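PDB 1U79: peptidyl-prolyl cis-trans isomerase FKBP13, chloroplastic from Arabidopsis thaliana, which catalyses the cis-trans isomerisation of peptide bonds preceding proline, supplying the major activity of this kind in the chloroplast thylakoid lumen and regulating accumulation of the Rieske protein. Local coordinates for residues Met83-Pro95 and Ala116-Lys128. Sequence-based numbering, arbitrary orientation.
Sequences MLTGGKRTLRIPP and ASVLLFDIEYIGK
Y125 lies along the loop 83-87, with L84 O 3.4 Å from its CD1 and the backbone N of T85 near CE1. Its CG is anti to the backbone N (chi1 176°), which sends the ring toward that loop. The M83 chain runs counter to Y125, and a turn at its thioether (chi3 78°) puts CE 3.5 Å from Y125 CB. Y125 OH and T85 OG1 do not bond directly; one water joins them, 2.7 Å from each, and T85 OG1 also bonds P25 O. The backbone of Y125 is met by two glycines: G86 N donates to Y125 O (2.7 Å), while Y125 N donates to G87 O, a G1 beta bulge coupled to the type II turn L84-G87.

Past the bulge, strands 88-93 and 119-128 run antiparallel, bonded in pairs at R89-I123, L91-F121 and I93-L119. I123 and R89 exchange two backbone bonds, I123 N to R89 O being nearly straight (2.7 Å, 175°). I123 CD1 presses unusually tightly on L91 CD1 (3.4 Å), and its CG2 reaches M83 SD. On this largely apolar face F121, touched by I93 CD1, meets W70 edge-to-face, so the row packs against helix 68-75, as in the FKBP fold; buried R89 is paired there by D18, G73 O and P81 O. On the other face, K88 NZ and D122 OD2 stand 4.1 Å apart, beyond a salt bridge; a water accepts a hydrogen bond from the amine and donates one to the carboxylate, so any attraction between them is probably water-mediated.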
# COMPACT_ATOMS: atom_id res chain seq x y z
N MET A 83 0.71 10.68 -2.33
CA MET A 83 -0.70 10.76 -2.00
C MET A 83 -0.82 12.06 -1.23
O MET A 83 0.18 12.56 -0.68
CB MET A 83 -1.12 9.61 -1.08
CG MET A 83 -1.47 8.33 -1.80
SD MET A 83 -2.21 7.15 -0.64
CE MET A 83 -3.85 7.80 -0.53
N LEU A 84 -2.02 12.63 -1.20
CA LEU A 84 -2.26 13.87 -0.48
C LEU A 84 -3.21 13.52 0.65
O LEU A 84 -4.00 12.58 0.53
CB LEU A 84 -2.94 14.90 -1.37
CG LEU A 84 -2.24 15.24 -2.68
CD1 LEU A 84 -2.99 16.39 -3.33
CD2 LEU A 84 -0.78 15.59 -2.43
N THR A 85 -3.11 14.26 1.74
CA THR A 85 -3.96 14.05 2.91
C THR A 85 -5.42 13.98 2.50
O THR A 85 -5.92 14.86 1.79
CB THR A 85 -3.75 15.19 3.93
OG1 THR A 85 -2.45 15.07 4.51
CG2 THR A 85 -4.80 15.15 5.03
N GLY A 86 -6.10 12.93 2.95
CA GLY A 86 -7.51 12.73 2.65
C GLY A 86 -7.75 12.01 1.33
O GLY A 86 -8.89 11.88 0.88
N GLY A 87 -6.68 11.54 0.71
CA GLY A 87 -6.83 10.86 -0.56
C GLY A 87 -7.13 9.37 -0.45
O GLY A 87 -6.92 8.75 0.60
N LYS A 88 -7.64 8.80 -1.54
CA LYS A 88 -7.91 7.36 -1.59
C LYS A 88 -7.23 6.87 -2.84
O LYS A 88 -7.54 7.32 -3.95
CB LYS A 88 -9.40 7.06 -1.67
CG LYS A 88 -9.71 5.57 -1.82
CD LYS A 88 -11.20 5.35 -1.98
CE LYS A 88 -11.54 3.88 -2.08
NZ LYS A 88 -13.00 3.72 -2.31
N ARG A 89 -6.30 5.95 -2.66
CA ARG A 89 -5.53 5.43 -3.77
C ARG A 89 -5.52 3.91 -3.82
O ARG A 89 -5.49 3.24 -2.79
CB ARG A 89 -4.08 5.93 -3.67
CG ARG A 89 -3.13 5.28 -4.68
CD ARG A 89 -1.74 5.91 -4.64
NE ARG A 89 -1.74 7.29 -5.14
CZ ARG A 89 -0.64 8.03 -5.29
NH1 ARG A 89 -0.74 9.26 -5.76
NH2 ARG A 89 0.55 7.53 -4.95
N THR A 90 -5.55 3.37 -5.03
CA THR A 90 -5.48 1.93 -5.18
C THR A 90 -4.06 1.67 -5.65
O THR A 90 -3.54 2.41 -6.50
CB THR A 90 -6.48 1.41 -6.23
OG1 THR A 90 -7.81 1.69 -5.79
CG2 THR A 90 -6.33 -0.09 -6.40
N LEU A 91 -3.42 0.66 -5.07
CA LEU A 91 -2.06 0.33 -5.45
C LEU A 91 -1.95 -1.12 -5.89
O LEU A 91 -2.54 -2.01 -5.27
CB LEU A 91 -1.10 0.52 -4.27
CG LEU A 91 -0.73 1.89 -3.71
CD1 LEU A 91 0.17 1.66 -2.48
CD2 LEU A 91 0.02 2.73 -4.77
N ARG A 92 -1.20 -1.34 -6.97
CA ARG A 92 -0.93 -2.68 -7.48
C ARG A 92 0.56 -2.84 -7.26
O ARG A 92 1.37 -2.13 -7.87
CB ARG A 92 -1.26 -2.80 -8.97
CG ARG A 92 -1.00 -4.20 -9.52
CD ARG A 92 -1.83 -4.47 -10.78
NE ARG A 92 -1.60 -5.83 -11.30
CZ ARG A 92 -0.53 -6.17 -12.01
NH1 ARG A 92 0.37 -5.25 -12.28
NH2 ARG A 92 -0.36 -7.40 -12.43
N ILE A 93 0.92 -3.79 -6.39
CA ILE A 93 2.32 -3.97 -6.01
C ILE A 93 2.93 -5.29 -6.45
O ILE A 93 2.50 -6.35 -6.02
CB ILE A 93 2.46 -3.88 -4.47
CG1 ILE A 93 1.81 -2.58 -3.97
CG2 ILE A 93 3.94 -3.94 -4.07
CD1 ILE A 93 1.88 -2.37 -2.47
N PRO A 94 3.96 -5.24 -7.31
CA PRO A 94 4.59 -6.48 -7.77
C PRO A 94 5.25 -7.10 -6.54
O PRO A 94 5.62 -6.39 -5.61
CB PRO A 94 5.63 -6.00 -8.78
CG PRO A 94 5.10 -4.68 -9.25
CD PRO A 94 4.55 -4.07 -7.98
N PRO A 95 5.42 -8.44 -6.52
CA PRO A 95 6.03 -9.15 -5.39
C PRO A 95 7.38 -8.58 -4.95
O PRO A 95 7.68 -8.57 -3.76
CB PRO A 95 6.18 -10.57 -5.92
CG PRO A 95 5.05 -10.69 -6.89
CD PRO A 95 5.08 -9.37 -7.60
N ALA A 116 5.41 -14.79 -4.42
CA ALA A 116 5.31 -14.06 -5.69
C ALA A 116 3.95 -13.45 -5.95
O ALA A 116 3.51 -13.35 -7.09
CB ALA A 116 5.69 -15.00 -6.85
N SER A 117 3.30 -13.00 -4.88
CA SER A 117 1.99 -12.39 -4.99
C SER A 117 2.00 -10.90 -5.32
O SER A 117 2.69 -10.11 -4.69
CB SER A 117 1.21 -12.56 -3.68
OG SER A 117 0.85 -13.92 -3.45
N VAL A 118 1.21 -10.53 -6.32
CA VAL A 118 1.03 -9.12 -6.65
C VAL A 118 -0.04 -8.74 -5.64
O VAL A 118 -1.01 -9.48 -5.45
CB VAL A 118 0.44 -8.93 -8.06
CG1 VAL A 118 0.01 -7.48 -8.25
CG2 VAL A 118 1.47 -9.33 -9.11
N LEU A 119 0.12 -7.61 -4.96
CA LEU A 119 -0.86 -7.22 -3.96
C LEU A 119 -1.66 -6.00 -4.38
O LEU A 119 -1.13 -5.08 -5.01
CB LEU A 119 -0.16 -6.92 -2.64
CG LEU A 119 0.79 -7.99 -2.11
CD1 LEU A 119 1.33 -7.55 -0.75
CD2 LEU A 119 0.05 -9.33 -1.98
N LEU A 120 -2.93 -5.98 -4.05
CA LEU A 120 -3.76 -4.83 -4.36
C LEU A 120 -4.18 -4.21 -3.04
O LEU A 120 -4.65 -4.92 -2.15
CB LEU A 120 -5.00 -5.24 -5.15
CG LEU A 120 -4.84 -5.60 -6.64
CD1 LEU A 120 -6.18 -6.09 -7.19
CD2 LEU A 120 -4.37 -4.39 -7.43
N PHE A 121 -3.99 -2.90 -2.90
CA PHE A 121 -4.43 -2.23 -1.69
C PHE A 121 -5.28 -1.02 -2.05
O PHE A 121 -5.04 -0.36 -3.07
CB PHE A 121 -3.26 -1.70 -0.84
CG PHE A 121 -2.49 -2.76 -0.10
CD1 PHE A 121 -1.38 -3.37 -0.69
CD2 PHE A 121 -2.83 -3.10 1.21
CE1 PHE A 121 -0.62 -4.30 0.02
CE2 PHE A 121 -2.08 -4.03 1.92
CZ PHE A 121 -0.98 -4.64 1.33
N ASP A 122 -6.28 -0.77 -1.22
CA ASP A 122 -7.11 0.41 -1.37
C ASP A 122 -6.61 1.15 -0.14
O ASP A 122 -6.77 0.68 0.99
CB ASP A 122 -8.59 0.08 -1.24
CG ASP A 122 -9.32 0.17 -2.56
OD1 ASP A 122 -8.67 0.01 -3.61
OD2 ASP A 122 -10.55 0.40 -2.56
N ILE A 123 -5.94 2.28 -0.36
CA ILE A 123 -5.39 3.03 0.76
C ILE A 123 -6.10 4.36 0.98
O ILE A 123 -6.32 5.14 0.04
CB ILE A 123 -3.88 3.30 0.55
CG1 ILE A 123 -3.15 1.96 0.39
CG2 ILE A 123 -3.32 4.10 1.73
CD1 ILE A 123 -1.65 2.07 0.41
N GLU A 124 -6.45 4.61 2.24
CA GLU A 124 -7.09 5.85 2.63
C GLU A 124 -6.12 6.56 3.55
O GLU A 124 -5.98 6.21 4.73
CB GLU A 124 -8.43 5.57 3.32
CG GLU A 124 -9.50 5.17 2.32
CD GLU A 124 -10.73 4.59 2.97
OE1 GLU A 124 -11.35 5.26 3.82
OE2 GLU A 124 -11.09 3.45 2.61
N TYR A 125 -5.42 7.54 2.99
CA TYR A 125 -4.44 8.33 3.73
C TYR A 125 -5.21 9.40 4.50
O TYR A 125 -5.61 10.42 3.94
CB TYR A 125 -3.45 8.98 2.76
CG TYR A 125 -2.43 9.91 3.41
CD1 TYR A 125 -1.90 10.99 2.70
CD2 TYR A 125 -2.02 9.72 4.73
CE1 TYR A 125 -0.99 11.86 3.29
CE2 TYR A 125 -1.10 10.59 5.33
CZ TYR A 125 -0.59 11.66 4.60
OH TYR A 125 0.30 12.52 5.18
N ILE A 126 -5.43 9.15 5.78
CA ILE A 126 -6.17 10.07 6.64
C ILE A 126 -5.37 11.34 6.92
O ILE A 126 -5.93 12.43 6.99
CB ILE A 126 -6.51 9.40 7.99
CG1 ILE A 126 -7.19 8.05 7.73
CG2 ILE A 126 -7.46 10.31 8.80
CD1 ILE A 126 -8.48 8.16 6.95
N GLY A 127 -4.06 11.18 7.06
CA GLY A 127 -3.20 12.32 7.33
C GLY A 127 -2.20 11.98 8.42
O GLY A 127 -2.01 10.80 8.75
N LYS A 128 -1.57 12.99 9.00
CA LYS A 128 -0.59 12.75 10.06
C LYS A 128 -1.28 12.28 11.33
O LYS A 128 -2.44 12.58 11.56
CB LYS A 128 0.24 14.00 10.35
CG LYS A 128 -0.56 15.24 10.64
CD LYS A 128 0.36 16.44 10.79
CE LYS A 128 -0.42 17.74 10.90
NZ LYS A 128 0.49 18.92 10.91
O HOH W 1 0.26 15.05 4.38
O HOH W 2 -13.14 0.87 -1.61